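Local coordinates for protein putative sortase (Streptococcus pneumoniae, PDB 2W1J) that probably acts as a class C sortase, a cysteine transpeptidase that covalently links pilin subunits during assembly of the pneumococcal pilus fibre, at residues A[111-116]-A[175-180]; A[152-157]-A[184-188]; A[4-8]-A[77-81]. All blocks are in the same frame, centred on the assembly; numbering follows the deposited sequence. Where two conformers were deposited one is given.

Interaction 1 (A[111-116]-A[175-180]); sequences VITAHT and LTCTPY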
ATOM      1  N   VAL A 111       1.946   2.244   3.999  1.00  4.84           N
ATOM      2  CA  VAL A 111       2.872   1.201   3.556  1.00  4.60           C
ATOM      3  C   VAL A 111       2.081   0.082   2.897  1.00  4.22           C
ATOM      4  O   VAL A 111       1.081  -0.396   3.441  1.00  5.35           O
ATOM      5  CB  VAL A 111       3.733   0.679   4.716  1.00  4.61           C
ATOM      6  CG1 VAL A 111       4.661  -0.436   4.236  1.00  5.68           C
ATOM      7  CG2 VAL A 111       4.534   1.821   5.344  1.00  5.77           C
ATOM      8  N   ILE A 112       2.504  -0.284   1.691  1.00  4.03           N
ATOM      9  CA  ILE A 112       1.829  -1.274   0.858  1.00  4.69           C
ATOM     10  C   ILE A 112       2.830  -2.400   0.589  1.00  4.60           C
ATOM     11  O   ILE A 112       3.952  -2.136   0.162  1.00  4.22           O
ATOM     12  CB  ILE A 112       1.327  -0.654  -0.469  1.00  5.22           C
ATOM     13  CG1 ILE A 112       0.332   0.483  -0.197  1.00  6.94           C
ATOM     14  CG2 ILE A 112       0.704  -1.738  -1.366  1.00  6.23           C
ATOM     15  CD1 ILE A 112      -0.135   1.194  -1.444  1.00 10.52           C
ATOM     16  N   THR A 113       2.413  -3.633   0.868  1.00  4.21           N
ATOM     17  CA  THR A 113       3.288  -4.804   0.950  0.50  4.50           C
ATOM     18  C   THR A 113       2.933  -5.834  -0.119  1.00  4.06           C
ATOM     19  O   THR A 113       1.752  -6.076  -0.359  1.00  4.64           O
ATOM     20  CB  THR A 113       3.025  -5.495   2.298  0.50  4.69           C
ATOM     21  OG1 THR A 113       3.035  -4.526   3.354  0.50  6.09           O
ATOM     22  CG2 THR A 113       4.040  -6.590   2.570  0.50  5.31           C
ATOM     23  N   ALA A 114       3.933  -6.473  -0.718  1.00  3.96           N
ATOM     24  CA  ALA A 114       3.650  -7.612  -1.591  1.00  4.34           C
ATOM     25  C   ALA A 114       4.883  -8.493  -1.728  1.00  5.35           C
ATOM     26  O   ALA A 114       6.001  -8.072  -1.398  1.00  5.56           O
ATOM     27  CB  ALA A 114       3.151  -7.149  -2.970  1.00  4.08           C
ATOM     28  N   HIS A 115       4.679  -9.714  -2.209  1.00  7.74           N
ATOM     29  CA  HIS A 115       5.753 -10.701  -2.289  1.00  8.31           C
ATOM     30  C   HIS A 115       6.777 -10.386  -3.370  1.00  8.92           C
ATOM     31  O   HIS A 115       6.490  -9.699  -4.354  1.00  9.05           O
ATOM     32  CB  HIS A 115       5.179 -12.082  -2.600  1.00  9.09           C
ATOM     33  CG  HIS A 115       4.480 -12.734  -1.451  1.00 10.97           C
ATOM     34  ND1 HIS A 115       5.024 -12.808  -0.186  1.00 12.51           N
ATOM     35  CD2 HIS A 115       3.299 -13.394  -1.391  1.00 10.11           C
ATOM     36  CE1 HIS A 115       4.199 -13.468   0.608  1.00 13.09           C
ATOM     37  NE2 HIS A 115       3.148 -13.842  -0.100  1.00 11.79           N
ATOM     38  N   THR A 116       7.971 -10.947  -3.189  1.00  9.57           N
ATOM     39  CA  THR A 116       8.955 -11.085  -4.256  1.00  9.24           C
ATOM     40  C   THR A 116       9.257 -12.571  -4.421  1.00  8.75           C
ATOM     41  O   THR A 116       9.419 -13.291  -3.434  1.00 10.54           O
ATOM     42  CB  THR A 116      10.276 -10.329  -3.940  1.00  9.80           C
ATOM     43  OG1 THR A 116      10.123  -8.918  -4.193  1.00 11.42           O
ATOM     44  CG2 THR A 116      11.406 -10.845  -4.798  1.00  9.57           C
ATOM     45  N   LEU A 175       6.840  -2.160   0.117  1.00  4.84           N
ATOM     46  CA  LEU A 175       7.630  -3.041   0.968  0.50  4.70           C
ATOM     47  C   LEU A 175       7.626  -4.468   0.424  1.00  4.50           C
ATOM     48  O   LEU A 175       6.560  -5.022   0.165  1.00  4.58           O
ATOM     49  CB  LEU A 175       7.013  -3.032   2.371  0.50  4.86           C
ATOM     50  CG  LEU A 175       7.501  -4.034   3.413  0.50  3.95           C
ATOM     51  CD1 LEU A 175       8.966  -3.777   3.719  0.50  5.43           C
ATOM     52  CD2 LEU A 175       6.668  -3.963   4.687  0.50  3.57           C
ATOM     53  N   THR A 176       8.812  -5.063   0.282  1.00  4.33           N
ATOM     54  CA  THR A 176       8.897  -6.474  -0.098  1.00  4.84           C
ATOM     55  C   THR A 176      10.114  -7.115   0.554  1.00  4.76           C
ATOM     56  O   THR A 176      10.857  -6.452   1.276  1.00  5.22           O
ATOM     57  CB  THR A 176       8.883  -6.635  -1.628  1.00  5.15           C
ATOM     58  OG1 THR A 176       8.636  -8.001  -1.968  1.00  6.23           O
ATOM     59  CG2 THR A 176      10.192  -6.173  -2.261  1.00  6.59           C
ATOM     60  N   CYS A 177      10.317  -8.403   0.302  0.50  4.64           N
ATOM     61  CA  CYS A 177      11.491  -9.086   0.834  0.50  4.71           C
ATOM     62  C   CYS A 177      12.668  -8.979  -0.122  0.50  4.70           C
ATOM     63  O   CYS A 177      12.490  -8.828  -1.331  0.50  5.75           O
ATOM     64  CB  CYS A 177      11.180 -10.556   1.115  0.50  5.27           C
ATOM     65  SG  CYS A 177       9.990 -10.772   2.443  0.50  4.13           S
ATOM     66  N   THR A 178      13.875  -9.077   0.425  1.00  4.72           N
ATOM     67  CA  THR A 178      15.082  -8.934  -0.376  1.00  4.85           C
ATOM     68  C   THR A 178      16.247  -9.530   0.422  1.00  3.76           C
ATOM     69  O   THR A 178      16.108  -9.764   1.621  1.00  3.76           O
ATOM     70  CB  THR A 178      15.308  -7.436  -0.694  1.00  4.89           C
ATOM     71  OG1 THR A 178      15.947  -7.287  -1.966  1.00  7.37           O
ATOM     72  CG2 THR A 178      16.096  -6.729   0.397  1.00  6.15           C
ATOM     73  N   PRO A 179      17.387  -9.831  -0.225  1.00  3.96           N
ATOM     74  CA  PRO A 179      17.609  -9.880  -1.668  1.00  4.06           C
ATOM     75  C   PRO A 179      16.708 -10.915  -2.334  1.00  3.81           C
ATOM     76  O   PRO A 179      16.188 -11.812  -1.668  1.00  4.34           O
ATOM     77  CB  PRO A 179      19.073 -10.325  -1.793  1.00  4.64           C
ATOM     78  CG  PRO A 179      19.702  -9.968  -0.464  1.00  5.58           C
ATOM     79  CD  PRO A 179      18.605 -10.162   0.538  1.00  4.61           C
ATOM     80  N   TYR A 180      16.572 -10.782  -3.646  1.00  4.40           N
ATOM     81  CA  TYR A 180      15.833 -11.725  -4.465  1.00  4.66           C
ATOM     82  C   TYR A 180      16.265 -13.158  -4.124  1.00  4.17           C
ATOM     83  O   TYR A 180      17.456 -13.490  -4.168  1.00  3.99           O
ATOM     84  CB  TYR A 180      16.115 -11.375  -5.930  1.00  4.61           C
ATOM     85  CG  TYR A 180      15.552 -12.328  -6.963  1.00  4.49           C
ATOM     86  CD1 TYR A 180      14.188 -12.396  -7.205  1.00  5.24           C
ATOM     87  CD2 TYR A 180      16.395 -13.155  -7.701  1.00  3.96           C
ATOM     88  CE1 TYR A 180      13.670 -13.270  -8.163  1.00  3.97           C
ATOM     89  CE2 TYR A 180      15.891 -14.022  -8.666  1.00  4.00           C
ATOM     90  CZ  TYR A 180      14.528 -14.081  -8.882  1.00  3.55           C
ATOM     91  OH  TYR A 180      14.027 -14.945  -9.829  1.00  4.98           O
TER
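The shortest polar link is made by a side chain: Thr-176 OG1 donates to Ala-114 O at 2.7 Å. Threonine suits the place, since its branched carbon fits a strand while its hydroxyl bonds to the neighbouring carbonyl. Thr-116 OG1 lies 2.8 Å from Thr-176 OG1. Further back the strands pair in parallel, Leu-175 N giving to Ile-112 O (2.9 Å) and Leu-175 O receiving Ala-114 N (3.1 Å), so that Leu-175 brackets Thr-113. The segments then splay, CA to CA widening from 4.7 Å at Thr-113 and Leu-175 to 6.0 Å at Thr-116 and Cys-177. Apolar packing is thinner: Val-111 CG1 touches Leu-175 CB at 4.0 Å, and Thr-116 CG2 meets the edge of the Tyr-180 ring at CD1, also 4.0 Å. The Trp-44 loop touches both His-115 and Cys-177. The TLxTC sequence ending at Cys-177, with His-115 in the loop that follows the neighbouring strand, is consistent with the sortase active site at the rim of its beta-barrel.

Interaction 2 (A[152-157]-A[184-188]); sequences VKVIEP and THRLL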
ATOM      1  N   VAL A 152      15.373   4.441  -1.654  1.00  4.99           N
ATOM      2  CA  VAL A 152      15.269   2.987  -1.670  1.00  4.92           C
ATOM      3  C   VAL A 152      16.261   2.483  -0.640  1.00  4.37           C
ATOM      4  O   VAL A 152      17.425   2.891  -0.640  1.00  4.50           O
ATOM      5  CB  VAL A 152      15.602   2.417  -3.052  1.00  5.62           C
ATOM      6  CG1 VAL A 152      15.556   0.891  -3.014  1.00  5.74           C
ATOM      7  CG2 VAL A 152      14.632   2.979  -4.104  1.00  6.67           C
ATOM      8  N   LYS A 153      15.816   1.620   0.266  1.00  5.22           N
ATOM      9  CA  LYS A 153      16.737   1.134   1.270  1.00  5.40           C
ATOM     10  C   LYS A 153      16.434  -0.287   1.687  1.00  4.27           C
ATOM     11  O   LYS A 153      15.331  -0.801   1.470  1.00  5.65           O
ATOM     12  CB  LYS A 153      16.837   2.071   2.466  1.00  8.09           C
ATOM     13  CG  LYS A 153      15.634   2.060   3.361  1.00  8.37           C
ATOM     14  CD  LYS A 153      15.767   3.136   4.468  1.00  9.37           C
ATOM     15  CE  LYS A 153      16.854   2.808   5.464  1.00  9.31           C
ATOM     16  NZ  LYS A 153      17.040   3.876   6.493  1.00 14.74           N
ATOM     17  N   VAL A 154      17.443  -0.913   2.274  1.00  4.24           N
ATOM     18  CA  VAL A 154      17.325  -2.272   2.779  1.00  5.17           C
ATOM     19  C   VAL A 154      17.382  -2.249   4.309  1.00  5.52           C
ATOM     20  O   VAL A 154      18.232  -1.570   4.895  1.00  5.77           O
ATOM     21  CB  VAL A 154      18.429  -3.172   2.197  1.00  5.24           C
ATOM     22  CG1 VAL A 154      18.351  -4.576   2.780  1.00  7.30           C
ATOM     23  CG2 VAL A 154      18.322  -3.208   0.678  1.00  7.98           C
ATOM     24  N   ILE A 155      16.457  -2.962   4.948  1.00  4.34           N
ATOM     25  CA  ILE A 155      16.386  -3.008   6.410  1.00  5.21           C
ATOM     26  C   ILE A 155      16.299  -4.454   6.889  1.00  4.79           C
ATOM     27  O   ILE A 155      15.964  -5.370   6.120  1.00  5.03           O
ATOM     28  CB  ILE A 155      15.118  -2.267   6.947  1.00  5.22           C
ATOM     29  CG1 ILE A 155      13.843  -2.914   6.405  1.00  6.74           C
ATOM     30  CG2 ILE A 155      15.159  -0.778   6.614  1.00  6.61           C
ATOM     31  CD1 ILE A 155      12.551  -2.528   7.144  1.00  6.50           C
ATOM     32  N   GLU A 156      16.559  -4.662   8.172  1.00  4.29           N
ATOM     33  CA  GLU A 156      16.210  -5.947   8.771  1.00  4.99           C
ATOM     34  C   GLU A 156      14.706  -5.968   9.060  1.00  5.52           C
ATOM     35  O   GLU A 156      14.080  -4.914   9.231  1.00  5.73           O
ATOM     36  CB  GLU A 156      17.024  -6.221  10.030  1.00  6.10           C
ATOM     37  CG  GLU A 156      16.809  -5.175  11.084  1.00  6.14           C
ATOM     38  CD  GLU A 156      17.661  -5.373  12.311  1.00 12.12           C
ATOM     39  OE1 GLU A 156      18.796  -5.885  12.186  1.00 13.59           O
ATOM     40  OE2 GLU A 156      17.183  -4.995  13.400  1.00 13.86           O
ATOM     41  N   PRO A 157      14.120  -7.170   9.110  1.00  6.06           N
ATOM     42  CA  PRO A 157      12.665  -7.291   9.092  1.00  7.08           C
ATOM     43  C   PRO A 157      11.892  -6.631  10.234  1.00  8.61           C
ATOM     44  O   PRO A 157      10.726  -6.296  10.052  1.00  9.23           O
ATOM     45  CB  PRO A 157      12.445  -8.804   9.084  1.00  7.11           C
ATOM     46  CG  PRO A 157      13.636  -9.323   8.337  1.00  8.05           C
ATOM     47  CD  PRO A 157      14.776  -8.460   8.832  1.00  6.02           C
ATOM     48  N   THR A 184      16.174 -12.421   3.547  1.00  4.28           N
ATOM     49  CA  THR A 184      16.584 -12.211   4.930  1.00  5.29           C
ATOM     50  C   THR A 184      16.286 -10.782   5.386  1.00  5.36           C
ATOM     51  O   THR A 184      16.261 -10.506   6.592  1.00  6.41           O
ATOM     52  CB  THR A 184      18.092 -12.457   5.069  1.00  5.38           C
ATOM     53  OG1 THR A 184      18.759 -11.788   3.996  1.00  6.81           O
ATOM     54  CG2 THR A 184      18.410 -13.960   5.002  1.00  7.15           C
ATOM     55  N   HIS A 185      16.059  -9.888   4.427  1.00  3.63           N
ATOM     56  CA  HIS A 185      15.900  -8.467   4.696  1.00  4.00           C
ATOM     57  C   HIS A 185      14.653  -7.966   3.998  1.00  3.78           C
ATOM     58  O   HIS A 185      13.917  -8.754   3.395  1.00  3.65           O
ATOM     59  CB  HIS A 185      17.150  -7.722   4.242  1.00  4.88           C
ATOM     60  CG  HIS A 185      18.350  -8.059   5.067  1.00  7.38           C
ATOM     61  ND1 HIS A 185      19.084  -9.211   4.871  1.00  7.96           N
ATOM     62  CD2 HIS A 185      18.889  -7.447   6.149  1.00 11.30           C
ATOM     63  CE1 HIS A 185      20.055  -9.265   5.765  1.00 11.09           C
ATOM     64  NE2 HIS A 185      19.956  -8.210   6.555  1.00 11.36           N
ATOM     65  N   ARG A 186      14.411  -6.666   4.089  1.00  3.92           N
ATOM     66  CA  ARG A 186      13.263  -6.069   3.407  1.00  4.27           C
ATOM     67  C   ARG A 186      13.740  -4.893   2.571  1.00  4.07           C
ATOM     68  O   ARG A 186      14.655  -4.160   2.971  1.00  4.95           O
ATOM     69  CB  ARG A 186      12.187  -5.591   4.398  1.00  5.27           C
ATOM     70  CG  ARG A 186      11.760  -6.657   5.413  1.00  5.32           C
ATOM     71  CD  ARG A 186      11.009  -7.808   4.772  1.00  6.49           C
ATOM     72  NE  ARG A 186      10.657  -8.852   5.740  1.00  6.12           N
ATOM     73  CZ  ARG A 186      11.228 -10.049   5.825  1.00  6.46           C
ATOM     74  NH1 ARG A 186      12.221 -10.390   5.014  1.00  7.60           N
ATOM     75  NH2 ARG A 186      10.799 -10.916   6.741  1.00  7.50           N
ATOM     76  N   LEU A 187      13.131  -4.747   1.400  1.00  4.21           N
ATOM     77  CA  LEU A 187      13.382  -3.630   0.499  1.00  4.57           C
ATOM     78  C   LEU A 187      12.242  -2.634   0.651  1.00  4.23           C
ATOM     79  O   LEU A 187      11.063  -3.019   0.583  1.00  4.90           O
ATOM     80  CB  LEU A 187      13.421  -4.141  -0.944  1.00  5.34           C
ATOM     81  CG  LEU A 187      13.666  -3.098  -2.037  1.00  5.66           C
ATOM     82  CD1 LEU A 187      15.070  -2.565  -1.930  1.00  8.39           C
ATOM     83  CD2 LEU A 187      13.435  -3.690  -3.426  1.00  8.95           C
ATOM     84  N   LEU A 188      12.601  -1.369   0.840  1.00  4.53           N
ATOM     85  CA  LEU A 188      11.650  -0.277   1.007  1.00  4.80           C
ATOM     86  C   LEU A 188      11.844   0.709  -0.126  1.00  5.04           C
ATOM     87  O   LEU A 188      12.922   1.306  -0.237  1.00  6.98           O
ATOM     88  CB  LEU A 188      11.923   0.481   2.303  1.00  5.80           C
ATOM     89  CG  LEU A 188      11.780  -0.242   3.632  1.00  8.53           C
ATOM     90  CD1 LEU A 188      11.859   0.723   4.792  1.00 13.41           C
ATOM     91  CD2 LEU A 188      10.537  -1.062   3.691  1.00  7.99           C
TER
HETATM   92  O   HOH W   1       9.027  -6.450   7.445  1.00 10.52           O
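Leu-187 fills the dip between two valines on one face of this antiparallel ladder, its CD1 methyl 3.7 Å from Val-152 CG1 and 4.2 Å from Val-154 CG2, while Val-154 CG1 rests on His-185 CB at 3.7 Å. On the sheet's other face Ile-155 fits between two neighbours, its CG1 3.7 Å from Arg-186 CB and its CG2 4.1 Å from Leu-188 CD1; beta-branched residues suit such close-fitting extended strands. Four backbone hydrogen bonds hold the register, two pairing Lys-153 with Leu-188 and two Ile-155 with Arg-186. Past the ladder, the puckered ring of Pro-157 sets CG over one face of the Arg-186 guanidinium, 3.6 Å from CZ. Arg-186 NH1 turns back to His-185 O (2.9 Å), and NH2 forms a salt bridge with Asp-42. Thr-184 and His-185 together face Thr-178 in a classic beta bulge. An arginine held at a strand start beside Cys-177 is consistent with the arginine of the sortase His-Cys-Arg active site.

Interaction 3 (A[4-8]-A[77-81]); sequences QQIAD and DLPVY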
ATOM      1  N   GLN A   4      -9.773  -8.026 -14.191  1.00 23.65           N
ATOM      2  CA  GLN A   4     -10.989  -8.373 -13.396  1.00 23.65           C
ATOM      3  C   GLN A   4     -10.984  -7.724 -12.013  1.00 23.23           C
ATOM      4  O   GLN A   4     -11.933  -7.031 -11.640  1.00 23.43           O
ATOM      5  CB  GLN A   4     -11.128  -9.892 -13.263  1.00 23.70           C
ATOM      6  CG  GLN A   4     -11.419 -10.610 -14.573  1.00 24.89           C
ATOM      7  CD  GLN A   4     -11.769 -12.074 -14.374  1.00 26.09           C
ATOM      8  OE1 GLN A   4     -11.883 -12.550 -13.244  1.00 27.02           O
ATOM      9  NE2 GLN A   4     -11.943 -12.794 -15.476  1.00 26.63           N
ATOM     10  N   GLN A   5      -9.920  -7.965 -11.250  1.00 22.74           N
ATOM     11  CA  GLN A   5      -9.789  -7.392  -9.910  1.00 22.35           C
ATOM     12  C   GLN A   5      -9.715  -5.869  -9.956  1.00 21.82           C
ATOM     13  O   GLN A   5     -10.558  -5.181  -9.374  1.00 21.49           O
ATOM     14  CB  GLN A   5      -8.549  -7.947  -9.205  1.00 22.70           C
ATOM     15  CG  GLN A   5      -8.572  -9.449  -8.972  1.00 24.35           C
ATOM     16  CD  GLN A   5      -9.572  -9.865  -7.911  1.00 26.23           C
ATOM     17  OE1 GLN A   5      -9.779  -9.159  -6.924  1.00 28.41           O
ATOM     18  NE2 GLN A   5     -10.183 -11.029  -8.100  1.00 27.22           N
ATOM     19  N   ILE A   6      -8.702  -5.348 -10.643  1.00 21.14           N
ATOM     20  CA  ILE A   6      -8.553  -3.904 -10.805  1.00 20.99           C
ATOM     21  C   ILE A   6      -9.686  -3.353 -11.660  1.00 20.40           C
ATOM     22  O   ILE A   6     -10.254  -2.303 -11.359  1.00 20.50           O
ATOM     23  CB  ILE A   6      -7.190  -3.529 -11.429  1.00 21.33           C
ATOM     24  CG1 ILE A   6      -6.124  -3.388 -10.341  1.00 22.62           C
ATOM     25  CG2 ILE A   6      -7.284  -2.223 -12.205  1.00 20.90           C
ATOM     26  CD1 ILE A   6      -5.242  -4.586 -10.190  1.00 24.30           C
ATOM     27  N   ALA A   7     -10.034  -4.085 -12.713  1.00 20.02           N
ATOM     28  CA  ALA A   7     -11.157  -3.704 -13.560  1.00 19.68           C
ATOM     29  C   ALA A   7     -12.430  -3.554 -12.738  1.00 19.35           C
ATOM     30  O   ALA A   7     -13.168  -2.580 -12.893  1.00 19.48           O
ATOM     31  CB  ALA A   7     -11.358  -4.734 -14.663  1.00 19.71           C
ATOM     32  N   ASP A   8     -12.687  -4.524 -11.864  1.00 19.37           N
ATOM     33  CA  ASP A   8     -13.868  -4.483 -11.004  1.00 19.22           C
ATOM     34  C   ASP A   8     -13.867  -3.237 -10.126  1.00 18.75           C
ATOM     35  O   ASP A   8     -14.892  -2.571  -9.965  1.00 18.55           O
ATOM     36  CB  ASP A   8     -13.948  -5.735 -10.127  1.00 19.81           C
ATOM     37  CG  ASP A   8     -15.147  -5.708  -9.185  1.00 21.66           C
ATOM     38  OD1 ASP A   8     -16.290  -5.853  -9.669  1.00 23.70           O
ATOM     39  OD2 ASP A   8     -14.950  -5.540  -7.963  1.00 23.50           O
ATOM     40  N   ASP A  77       0.210  -3.584 -11.633  1.00  6.50           N
ATOM     41  CA  ASP A  77      -1.028  -2.968 -11.176  1.00  8.15           C
ATOM     42  C   ASP A  77      -1.672  -4.000 -10.272  1.00  7.99           C
ATOM     43  O   ASP A  77      -2.193  -5.014 -10.746  1.00  9.33           O
ATOM     44  CB  ASP A  77      -1.945  -2.575 -12.339  1.00  9.41           C
ATOM     45  CG  ASP A  77      -2.934  -1.468 -11.965  1.00 12.04           C
ATOM     46  OD1 ASP A  77      -2.984  -1.047 -10.783  1.00 12.90           O
ATOM     47  OD2 ASP A  77      -3.671  -1.011 -12.863  1.00 15.39           O
ATOM     48  N   LEU A  78      -1.589  -3.769  -8.966  1.00  7.09           N
ATOM     49  CA  LEU A  78      -2.043  -4.762  -7.990  1.00  7.07           C
ATOM     50  C   LEU A  78      -3.173  -4.219  -7.140  1.00  6.30           C
ATOM     51  O   LEU A  78      -3.096  -3.093  -6.653  1.00  6.55           O
ATOM     52  CB  LEU A  78      -0.909  -5.158  -7.050  1.00  8.06           C
ATOM     53  CG  LEU A  78       0.201  -6.045  -7.593  1.00  9.74           C
ATOM     54  CD1 LEU A  78       1.216  -6.259  -6.480  1.00  9.61           C
ATOM     55  CD2 LEU A  78      -0.365  -7.376  -8.076  1.00  9.66           C
ATOM     56  N   PRO A  79      -4.212  -5.031  -6.923  1.00  5.98           N
ATOM     57  CA  PRO A  79      -5.227  -4.629  -5.961  1.00  5.87           C
ATOM     58  C   PRO A  79      -4.637  -4.619  -4.558  1.00  5.70           C
ATOM     59  O   PRO A  79      -3.725  -5.411  -4.256  1.00  6.50           O
ATOM     60  CB  PRO A  79      -6.279  -5.729  -6.080  1.00  6.59           C
ATOM     61  CG  PRO A  79      -5.508  -6.936  -6.535  1.00  7.38           C
ATOM     62  CD  PRO A  79      -4.394  -6.416  -7.401  1.00  5.66           C
ATOM     63  N   VAL A  80      -5.130  -3.711  -3.718  1.00  5.93           N
ATOM     64  CA  VAL A  80      -4.655  -3.580  -2.346  1.00  5.52           C
ATOM     65  C   VAL A  80      -5.777  -3.971  -1.396  1.00  5.75           C
ATOM     66  O   VAL A  80      -6.903  -3.466  -1.505  1.00  6.32           O
ATOM     67  CB  VAL A  80      -4.216  -2.121  -2.043  1.00  5.77           C
ATOM     68  CG1 VAL A  80      -3.801  -1.983  -0.594  1.00  6.69           C
ATOM     69  CG2 VAL A  80      -3.091  -1.688  -2.972  1.00  6.74           C
ATOM     70  N   TYR A  81      -5.471  -4.875  -0.471  1.00  5.62           N
ATOM     71  CA  TYR A  81      -6.433  -5.330   0.533  1.00  5.87           C
ATOM     72  C   TYR A  81      -5.978  -4.879   1.904  1.00  6.26           C
ATOM     73  O   TYR A  81      -4.798  -4.592   2.100  1.00  7.60           O
ATOM     74  CB  TYR A  81      -6.540  -6.858   0.527  1.00  6.66           C
ATOM     75  CG  TYR A  81      -7.025  -7.404  -0.788  1.00  7.09           C
ATOM     76  CD1 TYR A  81      -6.139  -7.739  -1.797  1.00  9.16           C
ATOM     77  CD2 TYR A  81      -8.384  -7.560  -1.030  1.00  9.83           C
ATOM     78  CE1 TYR A  81      -6.592  -8.224  -3.011  1.00 10.52           C
ATOM     79  CE2 TYR A  81      -8.843  -8.040  -2.238  1.00 11.98           C
ATOM     80  CZ  TYR A  81      -7.944  -8.363  -3.226  1.00 12.05           C
ATOM     81  OH  TYR A  81      -8.415  -8.848  -4.427  1.00 16.20           O
TER
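Ile-6 pushes its CD1 methyl onto the backbone and ring of the strand, 3.4 Å from Pro-79 CD and 3.1 Å from Asp-77 O, while its CG2 comes within 3.9 Å of Asp-77 OD2. A long branched side chain suits the first turn of a helix that must bridge to a strand. Proline suits the receiving end: its ring offers a firm apolar surface, and its carbonyl can still join the strand to Ala-93. One residue earlier, Gln-5 places CB 4.2 Å from Pro-79 CG and swings its amide to the Tyr-81 ring edge, with Gln-5 OE1 2.9 Å from Tyr-81 OH. That tyrosine hydroxyl is hydrogen-bonded to Arg-65, which also forms a salt bridge with Asp-8, so one arginine serves both helix and strand. Asp-77 turns its OD1 to His-68 on strand 65-71. With only 226 Å² buried, this is light packing of a helix end on a strand: the N-terminal helix laid against the outside of the beta-barrel, in keeping with the N-terminal helical extension of pilus-building class C sortases.

From the N terminus, interaction 3 closes first, bringing the opening helix back to strand 76-82 after the intervening helices and the first strand. Interactions 1 and 2 follow it in series and cross each other: 111-116 opens, 152-157 opens, 175-180 closes the former and 184-188 the latter. The crossing weaves strands 108-113, 170-178, 185-194 and 144-155 into one run of the sheet, and interactions 1 and 2 touch directly, Thr-178 O lying 2.8 Å from His-185 N and Cys-177 SG 3.4 Å from Arg-186 NH1. Interaction 3 meets interaction 1 more lightly, through Leu-78 on Ala-114 and Val-80 on Ile-112, and lies across the chain's centre from interaction 2.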